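Local coordinates for salicylic acid-binding protein 2 (Nicotiana tabacum, PDB 1XKL) that hydrolyses methyl salicylate to salicylate and methanol, releasing the hormone that activates systemic acquired resistance in tobacco, at residues 105-110 / 211-216; 123-128 / 215-220; 89-94 / 198-203; 50-53 / 57-60; 24-29 / 247-252. All coordinates share one frame; numbering follows the deposited sequence.

Contact 1. Residues 105-110 / 211-216; sequences AAFMPD and KGIPEE. With STH (2-amino-4H-1,3-benzoxathiin-4-ol), chain E.
Ile213 lays its terminal methyl over one face of the Phe107 ring: CD1 sits 3.9 Å from the ring centroid and 20° off the ring normal, a CH-pi contact. CG1 beside the backbone N (chi1 -59°) and an extended chi2 carry it there. The methyl is displaced toward the rim, and its closest ring atom is CZ, 3.7 Å from Ile213 CD1. The same methyl also packs on the backbone of the other segment, with Ile213 CD1 3.6 Å from Ala105 O. Both side chains go on to the bound benzoxathiin. Phe107 offers its ring edge, CE1 lying 3.5 Å from O8 of the ligand in the plane of the ring, while Ile213 CG1 approaches the ligand's C4 at 4.0 Å and Gly212 O lies 3.7 Å from that C4.

Farther out, Asp210 of the charge relay accepts hydrogen bonds from the backbone N of both Gly212 and Ile213, which ties this loop to the catalytic acid. Tyr122 contacts both segments, edge-to-face on the Phe107 ring and by a hydrogen bond to Gly212 O. Together they form part of the largely apolar wall of an alpha/beta-hydrolase ligand pocket, in loops following central strands 98-104 and 202-207.

Contact 2. Residues 123-128 / 215-220; sequences NERTPA and EEFQRW
Arg125 and Phe217 have the nearest CA atoms of the two segments, 8.0 Å apart, and the contact is made by side chains. Helix 117-124 has just ended: Arg125 is the first residue to leave helical backbone angles. Residues 215-220, by contrast, form regular helix, in which Phe217 and Trp220 are three positions apart and both point their side chains at the arginine.

Arg125 CG lies between its backbone N and carbonyl carbon (chi1 47°), and further bends at chi2 and chi3 carry the chain first past Phe217 and then over Trp220. Its methylene part meets the phenylalanine at the ring edge, CD being 3.8 Å from Phe217 CD1. The guanidinium lies over one face of the indole: Arg125 CZ is 3.9 Å from the centroid of the five-membered ring and 18° off its normal, a cation-pi contact. The two planes are inclined by 48°, so this is no flat stack. Arg125 NH1 comes 3.4 Å from Trp220 CE2. Arg125 NH2 and Trp220 NE1, 3.3 Å apart, are both donors and form no hydrogen bond.

On the same helix, Arg219 NH2 bridges to Glu215 OE1 and also to Glu232. Phe217 continues inward against Phe107. The chemistry therefore divides one arginine between apolar packing of its methylenes and probable cation-pi attraction, where Arg125 is exposed and Phe217 buried; neither segment supplies it a salt bridge.

Contact 3. Residues 89-94 / 198-203; sequences LAMEKY and GSVKRV
Met91, a selenomethionine, reaches across from helix 83-93 by a chain that runs extended through chi2 (153°) and then turns at chi3 (72°), which brings its terminal methyl CE against both Val200 and Arg202. Val200 meets it with CG1 anti to the backbone N and CG2 beside that N, so that its two methyls address different parts of the selenomethionine.

The methyl Met91 CE lies 4.0 Å from Val200 CB, and Val200 CG1 follows at 4.2 Å from Met91 CE. The other branch packs nearer the helix backbone, with Val200 CG2 4.0 Å from Met91 CB. These two side chains cross obliquely. Arg202 instead runs at about a right angle to Met91 and presents its aliphatic portion, CG being 4.0 Å from Met91 CE. Its polar end belongs elsewhere: NH2 hydrogen-bonds to Gly226 O, leaving the methylenes to do the packing here. The distances, all at van der Waals range, and the absence of any polar pair across the segments identify the contact as purely apolar. The nearest CA atoms, those of Met91 and Val200, are 6.6 Å apart.

Met91 also rests on Ile98, Ala101 and Phe103 of strand 98-104, while backbone hydrogen bonds join Lys201 and Val203 to that strand. Away from the annotated sites, the contact thus packs a helix on the parallel sheet: helix 83-93, which follows the nucleophile elbow, packs against the chain leading into strand 202-207, as in the alpha/beta-hydrolase fold.

Contact 4. Residues 50-53 / 57-60; sequences EELR and DYTL
The loop that leads into helix 55-67 folds back against the first turns of that helix, and Leu52 is its main apolar contact. Its two methyls part over neighbouring helical residues: Leu52 CD2 lies 3.9 Å from Asp57 CB, and Leu52 CD1 lies 3.9 Å from Tyr58 CD1, meeting the ring obliquely. Placing Leu52 CG beside the backbone N (chi1 -44°) directs this fork toward the helix, although the bond from CA to CB does not point there.

In the alpha/beta-hydrolase fold this helix follows strand 33-36 and its long connecting loop. Tyr58 extends from it toward the ligand side, its side chain about 5 Å from that of the salicylate-binding Ala13 and about 7 Å from the bound benzoxathiin.

Polar contact is slighter. Arg53 N donates to Asp57 OD2 at 3.4 Å, nearly straight at 172° but long enough to count as weak. The carboxylate also touches the arginine's chain, with Asp57 OD2 3.6 Å from Arg53 CG. The charged groups do not meet: Arg53 NE is 5.1 Å from Asp57 OD2. The guanidinium turns back instead, and Arg53 NH2 donates to Glu50 O at 3.3 Å, in the carbonyl plane and on a lone pair.

Contact 5. Residues 24-29 / 247-252; sequences KPLLEA and KLCASL
Leu26 and Cys249 make the tightest apolar contact between these helices, Leu26 CB lying 3.5 Å from Cys249 SG. The sulfur points across because it stands anti to its own backbone N (chi1 177°), and it settles at the base of the leucine instead of at its branched end. Farther along the same side chain, Leu26 CD2 reaches Cys249 CB at 4.1 Å. Leu27 comes to the sulfur by one branch, its CD2 3.9 Å from Cys249 SG, and that methyl then looks to the next turn, 4.3 Å from Leu252 CB. The sulfur is therefore met by two successive leucines of helix 23-29.

Polar interactions stay within each helix. Lys24 NZ forms a salt bridge with Glu28 OE2 at 3.0 Å, approaching from above the carboxylate plane. On the other helix, Ser251 OG donates to Lys247 O, which also accepts the helical bond from Ser251 N; the two donors come from opposite faces of the carbonyl plane. Neither arrangement takes part in the packing across the interface.

As for helix geometry, the axes of the two short segments approach to 9.7 Å and cross at -41°. Leu27 also packs on Val34 of strand 33-36 and on Leu253, a salicylate-binding residue, while Leu248 and Leu252 rest on strand 98-104. The interface thus joins the first helix of the core to the C-terminal helix, both packed against the parallel sheet, the layered arrangement of an alpha/beta hydrolase.

In the fold
From the N terminus, helix 23-29 is met first, but contact 5 joins it to helix 245-258 near the C terminus, spanning 217 intervening residues and enclosing all the other contacts. Contact 4 closes a short local turn at helix 55-67, before contacts 1, 2 and 3 open. Contact 3 joins helix 83-93 to the lead-in of strand 202-207 and crosses both contact 1 and contact 2 along the chain. Those two tie the region after strand 98-104, as far as the end of helix 117-124, to the start of helix 215-225, sharing Glu215 and Glu216. Leu89 packs on Thr59, joining contacts 3 and 4, while Met108 reaches Arg202. Contacts 4 and 5 lie on opposite sides of the chain's centre.

Contact 1. Residues 105-110 / 211-216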
# COMPACT_ATOMS: atom_id res chain seq x y z
N ALA A 105 37.41 8.85 -12.00
CA ALA A 105 36.40 9.90 -12.05
C ALA A 105 35.82 10.06 -10.65
O ALA A 105 34.61 10.10 -10.47
CB ALA A 105 35.31 9.54 -13.05
N ALA A 106 36.71 10.14 -9.68
CA ALA A 106 36.36 10.24 -8.28
C ALA A 106 36.63 11.61 -7.66
O ALA A 106 37.11 12.55 -8.32
CB ALA A 106 37.13 9.19 -7.50
N PHE A 107 36.30 11.70 -6.38
CA PHE A 107 36.56 12.89 -5.60
C PHE A 107 37.84 12.52 -4.88
O PHE A 107 37.88 11.54 -4.14
CB PHE A 107 35.45 13.15 -4.59
CG PHE A 107 34.19 13.71 -5.19
CD1 PHE A 107 32.98 13.05 -5.02
CD2 PHE A 107 34.22 14.90 -5.92
CE1 PHE A 107 31.81 13.56 -5.57
CE2 PHE A 107 33.05 15.42 -6.47
CZ PHE A 107 31.84 14.75 -6.30
N MSE A 108 38.90 13.28 -5.13
CA MSE A 108 40.19 13.02 -4.51
C MSE A 108 40.52 14.14 -3.53
O MSE A 108 40.75 15.28 -3.95
CB MSE A 108 41.26 12.93 -5.61
CG MSE A 108 42.64 12.57 -5.12
SE MSE A 108 43.85 12.48 -6.60
CE MSE A 108 43.73 14.33 -7.15
N PRO A 109 40.55 13.83 -2.23
CA PRO A 109 40.84 14.80 -1.17
C PRO A 109 42.32 15.13 -1.05
O PRO A 109 43.14 14.60 -1.80
CB PRO A 109 40.36 14.09 0.11
CG PRO A 109 39.81 12.74 -0.35
CD PRO A 109 40.45 12.48 -1.67
N ASP A 110 42.63 16.01 -0.11
CA ASP A 110 44.01 16.38 0.20
C ASP A 110 44.13 16.48 1.71
O ASP A 110 43.18 16.14 2.43
CB ASP A 110 44.43 17.70 -0.50
CG ASP A 110 43.71 18.95 0.01
OD1 ASP A 110 43.87 20.00 -0.64
OD2 ASP A 110 43.00 18.92 1.03
N LYS A 211 29.56 13.27 -17.35
CA LYS A 211 28.62 14.36 -17.18
C LYS A 211 28.20 14.53 -15.72
O LYS A 211 27.53 15.49 -15.37
CB LYS A 211 27.35 14.16 -18.01
CG LYS A 211 27.45 14.51 -19.48
CD LYS A 211 26.05 14.79 -20.00
CE LYS A 211 26.06 15.21 -21.46
NZ LYS A 211 26.45 14.08 -22.36
N GLY A 212 28.57 13.58 -14.86
CA GLY A 212 28.20 13.68 -13.46
C GLY A 212 29.21 14.57 -12.75
O GLY A 212 28.87 15.55 -12.07
N ILE A 213 30.46 14.18 -12.92
CA ILE A 213 31.61 14.88 -12.39
C ILE A 213 32.36 15.17 -13.69
O ILE A 213 33.19 14.38 -14.13
CB ILE A 213 32.47 13.98 -11.49
CG1 ILE A 213 31.64 13.46 -10.32
CG2 ILE A 213 33.68 14.76 -10.99
CD1 ILE A 213 32.46 12.71 -9.27
N PRO A 214 32.04 16.30 -14.33
CA PRO A 214 32.65 16.72 -15.60
C PRO A 214 34.17 16.69 -15.64
O PRO A 214 34.84 16.84 -14.61
CB PRO A 214 32.05 18.11 -15.83
CG PRO A 214 31.62 18.56 -14.46
CD PRO A 214 31.09 17.31 -13.84
N GLU A 215 34.71 16.47 -16.84
CA GLU A 215 36.15 16.39 -17.06
C GLU A 215 36.88 17.58 -16.47
O GLU A 215 37.94 17.43 -15.85
CB GLU A 215 36.47 16.33 -18.56
CG GLU A 215 37.95 16.19 -18.83
CD GLU A 215 38.29 16.14 -20.31
OE1 GLU A 215 39.44 15.80 -20.64
OE2 GLU A 215 37.40 16.44 -21.14
N GLU A 216 36.31 18.76 -16.67
CA GLU A 216 36.92 19.98 -16.17
C GLU A 216 37.20 19.91 -14.67
O GLU A 216 38.29 20.30 -14.23
CB GLU A 216 36.04 21.19 -16.49
CG GLU A 216 34.55 21.02 -16.22
CD GLU A 216 33.77 20.55 -17.45
OE1 GLU A 216 34.15 19.51 -18.04
OE2 GLU A 216 32.77 21.23 -17.82
C8 STH E . 29.00 10.78 -6.04
O8 STH E . 29.21 11.29 -4.80
C1 STH E . 28.59 11.64 -7.19
C2 STH E . 28.36 11.03 -8.52
C3 STH E . 27.97 11.85 -9.61
C4 STH E . 27.76 13.26 -9.42
C5 STH E . 27.97 13.85 -8.14
C6 STH E . 28.36 13.06 -7.04
C7 STH E . 29.28 8.90 -7.78
O2 STH E . 28.57 9.64 -8.75
N7 STH E . 28.86 7.57 -7.87
S7 STH E . 29.20 9.40 -6.25

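Contact 2. Residues 123-128 / 215-220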
# COMPACT_ATOMS: atom_id res chain seq x y z
N ASN A 123 30.50 21.32 -5.89
CA ASN A 123 29.20 21.98 -5.83
C ASN A 123 29.23 23.43 -6.30
O ASN A 123 28.27 23.92 -6.88
CB ASN A 123 28.64 21.92 -4.42
CG ASN A 123 28.28 20.51 -4.00
OD1 ASN A 123 27.47 19.84 -4.65
ND2 ASN A 123 28.89 20.04 -2.91
N GLU A 124 30.35 24.11 -6.04
CA GLU A 124 30.48 25.51 -6.44
C GLU A 124 30.60 25.66 -7.94
O GLU A 124 30.32 26.73 -8.48
CB GLU A 124 31.68 26.14 -5.74
CG GLU A 124 31.38 26.57 -4.32
CD GLU A 124 32.62 26.87 -3.52
OE1 GLU A 124 33.47 27.66 -3.99
OE2 GLU A 124 32.75 26.31 -2.41
N ARG A 125 31.02 24.61 -8.63
CA ARG A 125 31.11 24.72 -10.08
C ARG A 125 30.16 23.73 -10.75
O ARG A 125 30.40 23.29 -11.86
CB ARG A 125 32.54 24.52 -10.59
CG ARG A 125 33.28 23.35 -10.03
CD ARG A 125 34.42 23.83 -9.15
NE ARG A 125 35.35 24.69 -9.87
CZ ARG A 125 36.46 25.19 -9.33
NH1 ARG A 125 36.76 24.90 -8.08
NH2 ARG A 125 37.27 25.98 -10.05
N THR A 126 29.07 23.43 -10.04
CA THR A 126 28.03 22.51 -10.51
C THR A 126 26.66 23.13 -10.25
O THR A 126 26.22 23.24 -9.10
CB THR A 126 28.13 21.14 -9.76
OG1 THR A 126 29.20 20.37 -10.33
CG2 THR A 126 26.82 20.36 -9.87
N PRO A 127 25.96 23.54 -11.32
CA PRO A 127 24.64 24.15 -11.19
C PRO A 127 23.58 23.24 -10.57
O PRO A 127 23.56 22.03 -10.81
CB PRO A 127 24.30 24.56 -12.63
CG PRO A 127 25.05 23.57 -13.45
CD PRO A 127 26.37 23.47 -12.74
N ALA A 128 22.71 23.84 -9.77
CA ALA A 128 21.66 23.09 -9.09
C ALA A 128 20.74 22.31 -10.04
O ALA A 128 19.93 21.50 -9.59
CB ALA A 128 20.83 24.03 -8.22
N GLU A 215 34.71 16.47 -16.84
CA GLU A 215 36.15 16.39 -17.06
C GLU A 215 36.88 17.58 -16.47
O GLU A 215 37.94 17.43 -15.85
CB GLU A 215 36.47 16.33 -18.56
CG GLU A 215 37.95 16.19 -18.83
CD GLU A 215 38.29 16.14 -20.31
OE1 GLU A 215 39.44 15.80 -20.64
OE2 GLU A 215 37.40 16.44 -21.14
N GLU A 216 36.31 18.76 -16.67
CA GLU A 216 36.92 19.98 -16.17
C GLU A 216 37.20 19.91 -14.67
O GLU A 216 38.29 20.30 -14.23
CB GLU A 216 36.04 21.19 -16.49
CG GLU A 216 34.55 21.02 -16.22
CD GLU A 216 33.77 20.55 -17.45
OE1 GLU A 216 34.15 19.51 -18.04
OE2 GLU A 216 32.77 21.23 -17.82
N PHE A 217 36.25 19.41 -13.89
CA PHE A 217 36.46 19.32 -12.45
C PHE A 217 37.46 18.22 -12.13
O PHE A 217 38.21 18.31 -11.15
CB PHE A 217 35.15 19.05 -11.71
CG PHE A 217 35.31 19.04 -10.22
CD1 PHE A 217 35.47 20.23 -9.51
CD2 PHE A 217 35.38 17.84 -9.53
CE1 PHE A 217 35.70 20.22 -8.14
CE2 PHE A 217 35.61 17.82 -8.16
CZ PHE A 217 35.77 19.01 -7.46
N GLN A 218 37.47 17.17 -12.94
CA GLN A 218 38.41 16.09 -12.74
C GLN A 218 39.82 16.64 -12.95
O GLN A 218 40.72 16.41 -12.14
CB GLN A 218 38.12 14.94 -13.72
CG GLN A 218 36.82 14.18 -13.45
CD GLN A 218 36.63 13.03 -14.43
OE1 GLN A 218 37.56 12.28 -14.69
NE2 GLN A 218 35.43 12.90 -14.96
N ARG A 219 40.02 17.38 -14.04
CA ARG A 219 41.34 17.96 -14.31
C ARG A 219 41.66 19.03 -13.27
O ARG A 219 42.82 19.27 -12.96
CB ARG A 219 41.37 18.58 -15.72
CG ARG A 219 40.71 17.71 -16.78
CD ARG A 219 41.55 17.56 -18.04
NE ARG A 219 42.58 16.53 -17.90
CZ ARG A 219 42.66 15.43 -18.65
NH1 ARG A 219 43.63 14.56 -18.45
NH2 ARG A 219 41.75 15.21 -19.59
N TRP A 220 40.62 19.65 -12.72
CA TRP A 220 40.80 20.67 -11.71
C TRP A 220 41.44 20.05 -10.47
O TRP A 220 42.34 20.63 -9.86
CB TRP A 220 39.47 21.30 -11.32
CG TRP A 220 39.63 22.38 -10.31
CD1 TRP A 220 39.89 23.71 -10.55
CD2 TRP A 220 39.63 22.23 -8.88
NE1 TRP A 220 40.06 24.38 -9.37
CE2 TRP A 220 39.90 23.50 -8.33
CE3 TRP A 220 39.42 21.15 -8.02
CZ2 TRP A 220 39.98 23.72 -6.95
CZ3 TRP A 220 39.50 21.36 -6.65
CH2 TRP A 220 39.78 22.64 -6.13

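Contact 3. Residues 89-94 / 198-203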
# COMPACT_ATOMS: atom_id res chain seq x y z
N LEU A 89 40.36 7.36 3.79
CA LEU A 89 40.42 6.85 5.15
C LEU A 89 41.31 5.61 5.21
O LEU A 89 42.03 5.41 6.18
CB LEU A 89 39.03 6.51 5.69
CG LEU A 89 38.15 7.65 6.22
CD1 LEU A 89 37.74 8.57 5.09
CD2 LEU A 89 36.93 7.05 6.90
N ALA A 90 41.26 4.79 4.16
CA ALA A 90 42.07 3.58 4.13
C ALA A 90 43.55 3.94 4.00
O ALA A 90 44.40 3.33 4.65
CB ALA A 90 41.64 2.68 2.98
N MSE A 91 43.84 4.92 3.15
CA MSE A 91 45.20 5.39 2.93
C MSE A 91 45.73 6.05 4.20
O MSE A 91 46.92 5.99 4.50
CB MSE A 91 45.22 6.42 1.79
CG MSE A 91 44.77 5.85 0.45
SE MSE A 91 43.98 7.12 -0.78
CE MSE A 91 45.58 8.11 -1.31
N GLU A 92 44.84 6.69 4.96
CA GLU A 92 45.26 7.36 6.19
C GLU A 92 45.60 6.34 7.27
O GLU A 92 46.59 6.51 7.99
CB GLU A 92 44.16 8.30 6.69
CG GLU A 92 44.53 9.11 7.94
CD GLU A 92 45.70 10.05 7.72
OE1 GLU A 92 45.89 10.51 6.58
OE2 GLU A 92 46.43 10.34 8.69
N LYS A 93 44.80 5.29 7.37
CA LYS A 93 44.99 4.26 8.39
C LYS A 93 45.96 3.13 8.05
O LYS A 93 46.64 2.61 8.93
CB LYS A 93 43.64 3.65 8.76
CG LYS A 93 42.78 4.50 9.67
CD LYS A 93 43.30 4.45 11.10
CE LYS A 93 42.44 5.30 12.02
NZ LYS A 93 41.04 4.80 12.12
N TYR A 94 46.03 2.75 6.78
CA TYR A 94 46.90 1.66 6.35
C TYR A 94 47.69 2.08 5.11
O TYR A 94 47.62 1.42 4.07
CB TYR A 94 46.04 0.43 6.02
CG TYR A 94 45.08 0.05 7.12
CD1 TYR A 94 45.49 -0.74 8.19
CD2 TYR A 94 43.76 0.50 7.10
CE1 TYR A 94 44.62 -1.07 9.22
CE2 TYR A 94 42.87 0.18 8.13
CZ TYR A 94 43.32 -0.61 9.19
OH TYR A 94 42.48 -0.91 10.24
N GLY A 198 48.87 11.17 2.47
CA GLY A 198 49.75 11.69 1.43
C GLY A 198 50.96 10.86 1.07
O GLY A 198 51.59 11.12 0.04
N SER A 199 51.30 9.87 1.88
CA SER A 199 52.46 9.03 1.61
C SER A 199 52.14 7.95 0.57
O SER A 199 53.02 7.18 0.18
CB SER A 199 52.96 8.36 2.89
OG SER A 199 52.22 7.19 3.19
N VAL A 200 50.88 7.90 0.14
CA VAL A 200 50.44 6.90 -0.84
C VAL A 200 50.37 7.47 -2.27
O VAL A 200 49.84 8.56 -2.47
CB VAL A 200 49.05 6.34 -0.47
CG1 VAL A 200 48.63 5.27 -1.47
CG2 VAL A 200 49.08 5.76 0.93
N LYS A 201 50.90 6.74 -3.25
CA LYS A 201 50.87 7.21 -4.63
C LYS A 201 49.44 7.26 -5.14
O LYS A 201 48.66 6.33 -4.93
CB LYS A 201 51.71 6.31 -5.54
CG LYS A 201 53.16 6.20 -5.11
CD LYS A 201 54.05 5.81 -6.25
CE LYS A 201 55.46 5.54 -5.76
NZ LYS A 201 55.97 6.68 -4.94
N ARG A 202 49.12 8.36 -5.82
CA ARG A 202 47.78 8.57 -6.37
C ARG A 202 47.77 8.60 -7.89
O ARG A 202 48.56 9.32 -8.52
CB ARG A 202 47.19 9.89 -5.87
CG ARG A 202 47.19 10.08 -4.36
CD ARG A 202 46.30 11.26 -3.96
NE ARG A 202 46.85 12.58 -4.30
CZ ARG A 202 47.65 13.29 -3.50
NH1 ARG A 202 48.01 12.82 -2.31
NH2 ARG A 202 48.08 14.48 -3.88
N VAL A 203 46.84 7.85 -8.47
CA VAL A 203 46.67 7.80 -9.91
C VAL A 203 45.24 8.23 -10.21
O VAL A 203 44.29 7.70 -9.62
CB VAL A 203 46.90 6.36 -10.45
CG1 VAL A 203 46.75 6.32 -11.95
CG2 VAL A 203 48.29 5.88 -10.05

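Contact 4. Residues 50-53 / 57-60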
# COMPACT_ATOMS: atom_id res chain seq x y z
N GLU A 50 20.11 6.35 7.12
CA GLU A 50 19.83 7.15 8.31
C GLU A 50 20.66 6.72 9.51
O GLU A 50 20.69 7.42 10.53
CB GLU A 50 18.34 7.07 8.67
CG GLU A 50 17.39 7.64 7.63
CD GLU A 50 17.06 6.67 6.51
OE1 GLU A 50 16.34 7.08 5.57
OE2 GLU A 50 17.50 5.50 6.56
N GLU A 51 21.33 5.58 9.41
CA GLU A 51 22.15 5.10 10.51
C GLU A 51 23.58 5.60 10.38
O GLU A 51 24.39 5.41 11.29
CB GLU A 51 22.16 3.57 10.53
CG GLU A 51 20.80 2.93 10.73
CD GLU A 51 20.83 1.43 10.53
OE1 GLU A 51 21.64 0.75 11.19
OE2 GLU A 51 20.03 0.92 9.71
N LEU A 52 23.89 6.23 9.26
CA LEU A 52 25.24 6.73 9.03
C LEU A 52 25.28 8.25 9.16
O LEU A 52 24.51 8.95 8.51
CB LEU A 52 25.72 6.33 7.64
CG LEU A 52 25.46 4.89 7.18
CD1 LEU A 52 26.06 4.69 5.79
CD2 LEU A 52 26.08 3.92 8.17
N ARG A 53 26.18 8.75 9.99
CA ARG A 53 26.27 10.19 10.14
C ARG A 53 27.65 10.75 9.81
O ARG A 53 27.83 11.96 9.74
CB ARG A 53 25.82 10.59 11.54
CG ARG A 53 26.26 9.62 12.62
CD ARG A 53 25.41 9.78 13.88
NE ARG A 53 24.33 8.78 13.97
CZ ARG A 53 23.29 8.71 13.15
NH1 ARG A 53 23.15 9.57 12.15
NH2 ARG A 53 22.35 7.79 13.36
N ASP A 57 31.58 5.91 9.30
CA ASP A 57 30.56 4.86 9.45
C ASP A 57 30.27 4.23 8.09
O ASP A 57 30.02 3.03 7.99
CB ASP A 57 29.23 5.43 9.98
CG ASP A 57 29.35 6.05 11.36
OD1 ASP A 57 30.26 5.68 12.13
OD2 ASP A 57 28.50 6.91 11.68
N TYR A 58 30.28 5.06 7.05
CA TYR A 58 30.01 4.62 5.69
C TYR A 58 31.14 3.76 5.13
O TYR A 58 30.90 2.83 4.36
CB TYR A 58 29.79 5.86 4.81
CG TYR A 58 29.57 5.60 3.34
CD1 TYR A 58 28.67 4.62 2.90
CD2 TYR A 58 30.23 6.38 2.38
CE1 TYR A 58 28.44 4.43 1.53
CE2 TYR A 58 30.00 6.20 1.02
CZ TYR A 58 29.11 5.23 0.60
OH TYR A 58 28.89 5.06 -0.75
N THR A 59 32.37 4.05 5.55
CA THR A 59 33.56 3.34 5.09
C THR A 59 33.92 2.11 5.92
O THR A 59 34.85 1.37 5.60
CB THR A 59 34.78 4.28 5.12
OG1 THR A 59 34.42 5.53 4.51
CG2 THR A 59 35.95 3.67 4.35
N LEU A 60 33.18 1.89 7.00
CA LEU A 60 33.43 0.76 7.89
C LEU A 60 33.81 -0.54 7.17
O LEU A 60 34.83 -1.16 7.50
CB LEU A 60 32.20 0.54 8.78
CG LEU A 60 32.42 -0.21 10.09
CD1 LEU A 60 33.55 0.45 10.88
CD2 LEU A 60 31.13 -0.21 10.90

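Contact 5. Residues 24-29 / 247-252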
# COMPACT_ATOMS: atom_id res chain seq x y z
N LYS A 24 35.39 -6.92 -12.74
CA LYS A 24 35.89 -8.00 -11.89
C LYS A 24 36.44 -9.23 -12.63
O LYS A 24 37.56 -9.65 -12.37
CB LYS A 24 34.81 -8.44 -10.89
CG LYS A 24 35.27 -9.47 -9.86
CD LYS A 24 34.24 -9.58 -8.71
CE LYS A 24 34.55 -10.74 -7.77
NZ LYS A 24 35.89 -10.65 -7.15
N PRO A 25 35.65 -9.82 -13.55
CA PRO A 25 36.10 -10.99 -14.30
C PRO A 25 37.39 -10.71 -15.08
O PRO A 25 38.27 -11.57 -15.18
CB PRO A 25 34.94 -11.26 -15.26
CG PRO A 25 33.76 -10.70 -14.55
CD PRO A 25 34.29 -9.43 -13.94
N LEU A 26 37.50 -9.50 -15.62
CA LEU A 26 38.69 -9.12 -16.40
C LEU A 26 39.96 -9.14 -15.58
O LEU A 26 40.99 -9.64 -16.03
CB LEU A 26 38.49 -7.73 -16.99
CG LEU A 26 37.81 -7.62 -18.35
CD1 LEU A 26 36.93 -8.82 -18.63
CD2 LEU A 26 37.05 -6.31 -18.40
N LEU A 27 39.89 -8.60 -14.37
CA LEU A 27 41.04 -8.56 -13.49
C LEU A 27 41.40 -9.97 -13.03
O LEU A 27 42.58 -10.32 -12.94
CB LEU A 27 40.75 -7.67 -12.28
CG LEU A 27 40.59 -6.17 -12.58
CD1 LEU A 27 40.20 -5.43 -11.31
CD2 LEU A 27 41.89 -5.62 -13.15
N GLU A 28 40.39 -10.78 -12.74
CA GLU A 28 40.64 -12.15 -12.29
C GLU A 28 41.21 -12.96 -13.45
O GLU A 28 42.06 -13.83 -13.24
CB GLU A 28 39.34 -12.78 -11.78
CG GLU A 28 38.65 -11.96 -10.70
CD GLU A 28 37.51 -12.69 -10.02
OE1 GLU A 28 36.67 -13.28 -10.72
OE2 GLU A 28 37.45 -12.65 -8.77
N ALA A 29 40.74 -12.69 -14.66
CA ALA A 29 41.25 -13.40 -15.82
C ALA A 29 42.75 -13.15 -15.94
O ALA A 29 43.49 -14.01 -16.42
CB ALA A 29 40.53 -12.93 -17.07
N LYS A 247 39.03 -1.20 -21.40
CA LYS A 247 40.02 -0.11 -21.38
C LYS A 247 40.45 0.16 -19.94
O LYS A 247 41.63 0.36 -19.66
CB LYS A 247 39.44 1.16 -22.00
CG LYS A 247 39.42 1.14 -23.52
CD LYS A 247 38.83 2.42 -24.07
CE LYS A 247 38.71 2.35 -25.58
NZ LYS A 247 38.04 3.55 -26.15
N LEU A 248 39.48 0.14 -19.03
CA LEU A 248 39.76 0.38 -17.61
C LEU A 248 40.64 -0.73 -17.06
O LEU A 248 41.57 -0.48 -16.29
CB LEU A 248 38.45 0.43 -16.81
CG LEU A 248 38.38 1.33 -15.57
CD1 LEU A 248 37.15 0.93 -14.75
CD2 LEU A 248 39.63 1.22 -14.73
N CYS A 249 40.34 -1.97 -17.44
CA CYS A 249 41.13 -3.10 -16.96
C CYS A 249 42.59 -2.96 -17.40
O CYS A 249 43.51 -3.18 -16.62
CB CYS A 249 40.55 -4.42 -17.47
SG CYS A 249 41.51 -5.91 -17.01
N ALA A 250 42.80 -2.61 -18.67
CA ALA A 250 44.16 -2.47 -19.17
C ALA A 250 44.91 -1.39 -18.39
O ALA A 250 46.07 -1.56 -18.05
CB ALA A 250 44.13 -2.13 -20.66
N SER A 251 44.22 -0.29 -18.08
CA SER A 251 44.83 0.80 -17.32
C SER A 251 45.20 0.32 -15.92
O SER A 251 46.29 0.62 -15.42
CB SER A 251 43.86 1.98 -17.23
OG SER A 251 43.53 2.46 -18.52
N LEU A 252 44.31 -0.42 -15.27
CA LEU A 252 44.59 -0.93 -13.93
C LEU A 252 45.74 -1.93 -13.93
O LEU A 252 46.57 -1.92 -13.03
CB LEU A 252 43.35 -1.57 -13.32
CG LEU A 252 42.22 -0.59 -12.98
CD1 LEU A 252 41.03 -1.33 -12.37
CD2 LEU A 252 42.74 0.47 -12.01